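Local atomic coordinates of N-acetylglucosaminidase (Paenibacillus barengoltzii, PDB entry 6INX), a protein that probably cleaves glycosidic bonds next to N-acetylglucosamine in glycans. Residues A[195-200]-A[284-289]; A[233-238]-A[299-304]. All blocks are in the same frame, centred on the assembly; numbering follows the deposited sequence.

Contact 1: residues A[195-200]-A[284-289]; sequences TGHHTN and EEAKAP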
# COMPACT_ATOMS: atom_id res chain seq x y z
N THR A 195 1.39 4.13 11.38
CA THR A 195 0.23 3.70 12.14
C THR A 195 -1.05 3.93 11.34
O THR A 195 -1.13 4.77 10.43
CB THR A 195 0.12 4.44 13.47
OG1 THR A 195 -0.13 5.83 13.25
CG2 THR A 195 1.40 4.30 14.29
N GLY A 196 -2.07 3.16 11.69
CA GLY A 196 -3.38 3.33 11.11
C GLY A 196 -4.31 2.25 11.62
O GLY A 196 -3.94 1.45 12.48
N HIS A 197 -5.51 2.23 11.07
CA HIS A 197 -6.53 1.30 11.53
C HIS A 197 -6.37 -0.03 10.83
O HIS A 197 -6.32 -0.09 9.60
CB HIS A 197 -7.90 1.88 11.18
CG HIS A 197 -8.16 3.22 11.77
ND1 HIS A 197 -8.11 3.46 13.13
CD2 HIS A 197 -8.46 4.41 11.19
CE1 HIS A 197 -8.38 4.73 13.36
NE2 HIS A 197 -8.60 5.33 12.21
N HIS A 198 -6.36 -1.13 11.59
CA HIS A 198 -6.14 -2.43 10.97
C HIS A 198 -7.42 -3.08 10.47
O HIS A 198 -7.35 -4.00 9.64
CB HIS A 198 -5.29 -3.34 11.88
CG HIS A 198 -6.07 -4.23 12.82
ND1 HIS A 198 -6.37 -5.54 12.52
CD2 HIS A 198 -6.51 -4.02 14.08
CE1 HIS A 198 -7.00 -6.09 13.54
NE2 HIS A 198 -7.10 -5.19 14.50
N THR A 199 -8.58 -2.61 10.93
CA THR A 199 -9.84 -3.26 10.61
C THR A 199 -10.93 -2.21 10.40
O THR A 199 -12.09 -2.39 10.81
CB THR A 199 -10.14 -4.36 11.64
OG1 THR A 199 -11.25 -5.15 11.22
CG2 THR A 199 -10.36 -3.80 13.05
N ASN A 200 -10.58 -1.13 9.71
CA ASN A 200 -11.45 0.03 9.57
C ASN A 200 -12.55 -0.16 8.53
O ASN A 200 -12.29 -0.61 7.40
CB ASN A 200 -10.64 1.27 9.20
CG ASN A 200 -9.75 1.07 7.97
OD1 ASN A 200 -9.04 0.05 7.84
ND2 ASN A 200 -9.75 2.06 7.06
N GLU A 284 -14.31 9.34 13.49
CA GLU A 284 -15.65 9.46 12.93
C GLU A 284 -15.69 9.22 11.43
O GLU A 284 -16.76 8.94 10.90
CB GLU A 284 -16.25 10.83 13.25
CG GLU A 284 -16.57 11.05 14.72
CD GLU A 284 -17.29 12.37 14.98
OE1 GLU A 284 -18.39 12.56 14.42
OE2 GLU A 284 -16.75 13.20 15.73
N GLU A 285 -14.56 9.35 10.74
CA GLU A 285 -14.59 9.06 9.31
C GLU A 285 -14.43 7.57 9.05
O GLU A 285 -15.22 6.99 8.30
CB GLU A 285 -13.51 9.85 8.56
CG GLU A 285 -13.66 9.70 7.05
CD GLU A 285 -12.67 10.55 6.27
OE1 GLU A 285 -11.69 11.03 6.88
OE2 GLU A 285 -12.86 10.74 5.06
N ALA A 286 -13.44 6.95 9.67
CA ALA A 286 -13.20 5.53 9.45
C ALA A 286 -14.21 4.66 10.16
O ALA A 286 -14.34 3.47 9.82
CB ALA A 286 -11.79 5.18 9.94
N LYS A 287 -14.91 5.21 11.16
CA LYS A 287 -15.76 4.44 12.09
C LYS A 287 -14.95 3.40 12.86
O LYS A 287 -15.31 2.22 12.93
CB LYS A 287 -16.98 3.82 11.40
CG LYS A 287 -17.85 4.76 10.55
CD LYS A 287 -18.33 5.97 11.33
CE LYS A 287 -19.25 6.82 10.46
NZ LYS A 287 -19.47 8.18 11.04
N ALA A 288 -13.84 3.84 13.45
CA ALA A 288 -12.93 2.93 14.15
C ALA A 288 -12.39 3.54 15.43
O ALA A 288 -12.05 4.74 15.46
CB ALA A 288 -11.75 2.55 13.24
N PRO A 289 -12.27 2.75 16.50
CA PRO A 289 -11.63 3.24 17.72
C PRO A 289 -10.14 2.98 17.72
O PRO A 289 -9.63 2.06 17.07
CB PRO A 289 -12.31 2.37 18.79
CG PRO A 289 -12.39 1.01 18.11
CD PRO A 289 -12.74 1.36 16.64
O HOH W 1 -8.58 1.20 14.68
O HOH W 2 -14.17 0.07 11.70

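Contact 2: residues A[233-238]-A[299-304]; sequences GAAFYS and SYDDEM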
# COMPACT_ATOMS: atom_id res chain seq x y z
N GLY A 233 -15.01 -8.88 7.57
CA GLY A 233 -14.27 -9.34 8.73
C GLY A 233 -14.24 -8.35 9.88
O GLY A 233 -14.09 -7.13 9.67
N ALA A 234 -14.35 -8.88 11.10
CA ALA A 234 -14.17 -8.17 12.35
C ALA A 234 -13.07 -8.85 13.15
O ALA A 234 -12.91 -10.07 13.11
CB ALA A 234 -15.45 -8.17 13.20
N ALA A 235 -12.32 -8.05 13.90
CA ALA A 235 -11.17 -8.54 14.63
C ALA A 235 -11.44 -8.38 16.12
O ALA A 235 -11.78 -7.29 16.58
CB ALA A 235 -9.91 -7.76 14.25
N PHE A 236 -11.26 -9.47 16.87
CA PHE A 236 -11.35 -9.44 18.33
C PHE A 236 -9.99 -9.17 18.99
O PHE A 236 -9.77 -9.58 20.14
CB PHE A 236 -11.95 -10.75 18.85
CG PHE A 236 -13.42 -10.94 18.55
CD1 PHE A 236 -14.13 -10.10 17.71
CD2 PHE A 236 -14.09 -12.03 19.11
CE1 PHE A 236 -15.49 -10.31 17.46
CE2 PHE A 236 -15.44 -12.24 18.87
CZ PHE A 236 -16.13 -11.40 18.04
N TYR A 237 -9.09 -8.47 18.30
CA TYR A 237 -7.74 -8.23 18.79
C TYR A 237 -7.22 -6.98 18.10
O TYR A 237 -7.81 -6.50 17.12
CB TYR A 237 -6.81 -9.43 18.49
CG TYR A 237 -6.62 -9.55 17.00
CD1 TYR A 237 -7.56 -10.20 16.22
CD2 TYR A 237 -5.54 -8.94 16.36
CE1 TYR A 237 -7.44 -10.27 14.85
CE2 TYR A 237 -5.40 -9.01 14.99
CZ TYR A 237 -6.36 -9.67 14.24
OH TYR A 237 -6.24 -9.72 12.88
N SER A 238 -6.07 -6.50 18.57
CA SER A 238 -5.51 -5.24 18.10
C SER A 238 -4.22 -5.44 17.30
O SER A 238 -3.56 -6.47 17.37
CB SER A 238 -5.23 -4.31 19.28
OG SER A 238 -4.19 -4.80 20.12
N SER A 299 -4.76 -0.13 17.46
CA SER A 299 -5.95 -0.14 16.61
C SER A 299 -6.75 -1.40 16.91
O SER A 299 -6.18 -2.49 17.02
CB SER A 299 -5.52 -0.20 15.14
OG SER A 299 -6.61 -0.54 14.33
N TYR A 300 -8.08 -1.28 17.00
CA TYR A 300 -8.90 -2.43 17.37
C TYR A 300 -10.33 -2.24 16.88
O TYR A 300 -10.67 -1.19 16.33
CB TYR A 300 -8.82 -2.69 18.88
CG TYR A 300 -9.49 -1.66 19.76
CD1 TYR A 300 -9.02 -0.36 19.84
CD2 TYR A 300 -10.60 -2.00 20.54
CE1 TYR A 300 -9.62 0.59 20.65
CE2 TYR A 300 -11.21 -1.05 21.37
CZ TYR A 300 -10.72 0.24 21.41
OH TYR A 300 -11.32 1.18 22.23
N ASP A 301 -11.15 -3.28 17.07
CA ASP A 301 -12.59 -3.25 16.85
C ASP A 301 -13.28 -3.27 18.21
O ASP A 301 -12.81 -3.93 19.15
CB ASP A 301 -13.04 -4.54 16.11
CG ASP A 301 -13.52 -4.29 14.67
OD1 ASP A 301 -13.81 -3.14 14.28
OD2 ASP A 301 -13.60 -5.29 13.91
N ASP A 302 -14.40 -2.55 18.33
CA ASP A 302 -15.19 -2.66 19.55
C ASP A 302 -16.67 -2.80 19.22
O ASP A 302 -17.02 -3.00 18.05
CB ASP A 302 -14.90 -1.49 20.51
CG ASP A 302 -15.36 -0.14 19.99
OD1 ASP A 302 -15.96 -0.05 18.91
OD2 ASP A 302 -15.12 0.87 20.69
N GLU A 303 -17.55 -2.72 20.22
CA GLU A 303 -18.98 -2.84 19.92
C GLU A 303 -19.46 -1.72 19.00
O GLU A 303 -20.37 -1.94 18.20
CB GLU A 303 -19.79 -2.86 21.22
CG GLU A 303 -19.40 -3.97 22.19
CD GLU A 303 -18.38 -3.53 23.23
OE1 GLU A 303 -17.38 -2.86 22.87
OE2 GLU A 303 -18.57 -3.85 24.41
N MET A 304 -18.84 -0.54 19.09
CA MET A 304 -19.25 0.60 18.27
C MET A 304 -18.89 0.38 16.80
O MET A 304 -19.74 0.54 15.91
CB MET A 304 -18.58 1.86 18.82
CG MET A 304 -19.11 3.20 18.33
SD MET A 304 -18.34 4.57 19.23
CE MET A 304 -19.14 4.44 20.83
O HOH W 3 -10.76 -5.74 18.82

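Contact 1: residues A[195-200]-A[284-289]
The imidazole of H197 lies against two alanine methyls on the same side of its plane, A288 over the face and A286 obliquely. A288 CB is offset toward the rim on the ND1 side, in a CH-pi contact: it is 3.9 Å from the ring centroid and 17° off the ring normal. For A286 CB the closest ring atom is H197 CD2 at 3.6 Å. The first torsion of H197 places CG anti to the carbonyl carbon (chi1 -59°), and the ring reaches across to the other chain segment. N200 extends the apolar patch with its CB alone, 4.1 Å from A286 CB, while its amide ND2 turns back to the carbonyl of Y202 in its own loop. This is the tight part, and every residue in it is buried.

Beyond the methyls the fit is looser, and water takes over. One water links H197 ND1, at 2.8 Å, to the carbonyl of P289, donating to P289 O at 2.7 Å. A second donates to K287 O and reaches T199 O only weakly. The other ring nitrogen of H197, NE2, is hydrogen-bonded to D283, so polar partners hold both nitrogens and probably keep the ring from flipping. K287, partly exposed, bends its NZ back to E284 O at 2.8 Å; E284 and E285 are exposed.

K287 has a left-handed backbone conformation, and with A288 it faces D283 in a G1 beta bulge. This closes the turn between strands 279-283 and 288-292 of the five-stranded antiparallel sheet, consistent with the alpha+beta insertion found in the TIM barrels of part of family 18.

Contact 2: residues A[233-238]-A[299-304]
The junction between the TIM barrel and what appears to be the alpha+beta insertion seen in part of family 18 is where A235 and D301 meet: barrel strand 230-235 runs out into strand 237-241, and strand 297-299 leads back toward helix 303-316. The A235 N-H bonds to D301 OD2 at 3.0 Å and is nearly straight. It meets the oxygen on its anti side, 16° out of the carboxylate plane. K309 forms a salt bridge to the same oxygen, while OD1 is hydrogen-bonded to S305 OG, in the first turn of helix 303-316. The carboxylate thus has both oxygens held, and its negative charge is probably balanced by the lysine. The packing is close around it: D301 CB sits 3.1 Å from A235 O, and A234 CB comes within 3.5 Å of OD2. An alanine at D301 would probably leave the A235 N-H and the K309 ammonium without the carboxylate they share.

Farther along, S238 and Y300 lie side by side through their CB atoms, 4.0 Å apart, and S238 CB presses on S299 O at 3.1 Å. The serine hydroxyl turns to the carbonyl of P263, and D302 is the N-cap of helix 303-316. Between the two backbones one water accepts from D301 N at 3.0 Å and donates to A235 O at 2.9 Å.

Overall arrangement
The two contacts lie on the same side of the chain's centre, their own centres about 10 Å apart, and their segments alternate along the chain: 195-200, 233-238, 284-289, 299-304. Contact 2 sits at the base of the probable insertion, where the chain leaves and re-enters the barrel; contact 1 sits farther out, where the loop following barrel strand 179-183 meets the five-stranded antiparallel sheet, which both contacts reach. H198 joins them, its backbone N probably hydrogen-bonded to S299 OG and its NE2 to Y237 O, while P289 CD packs on the carbonyl O of Y300. The loop after strand 179-183 and the antiparallel sheet thus pack together, with both contacts buried.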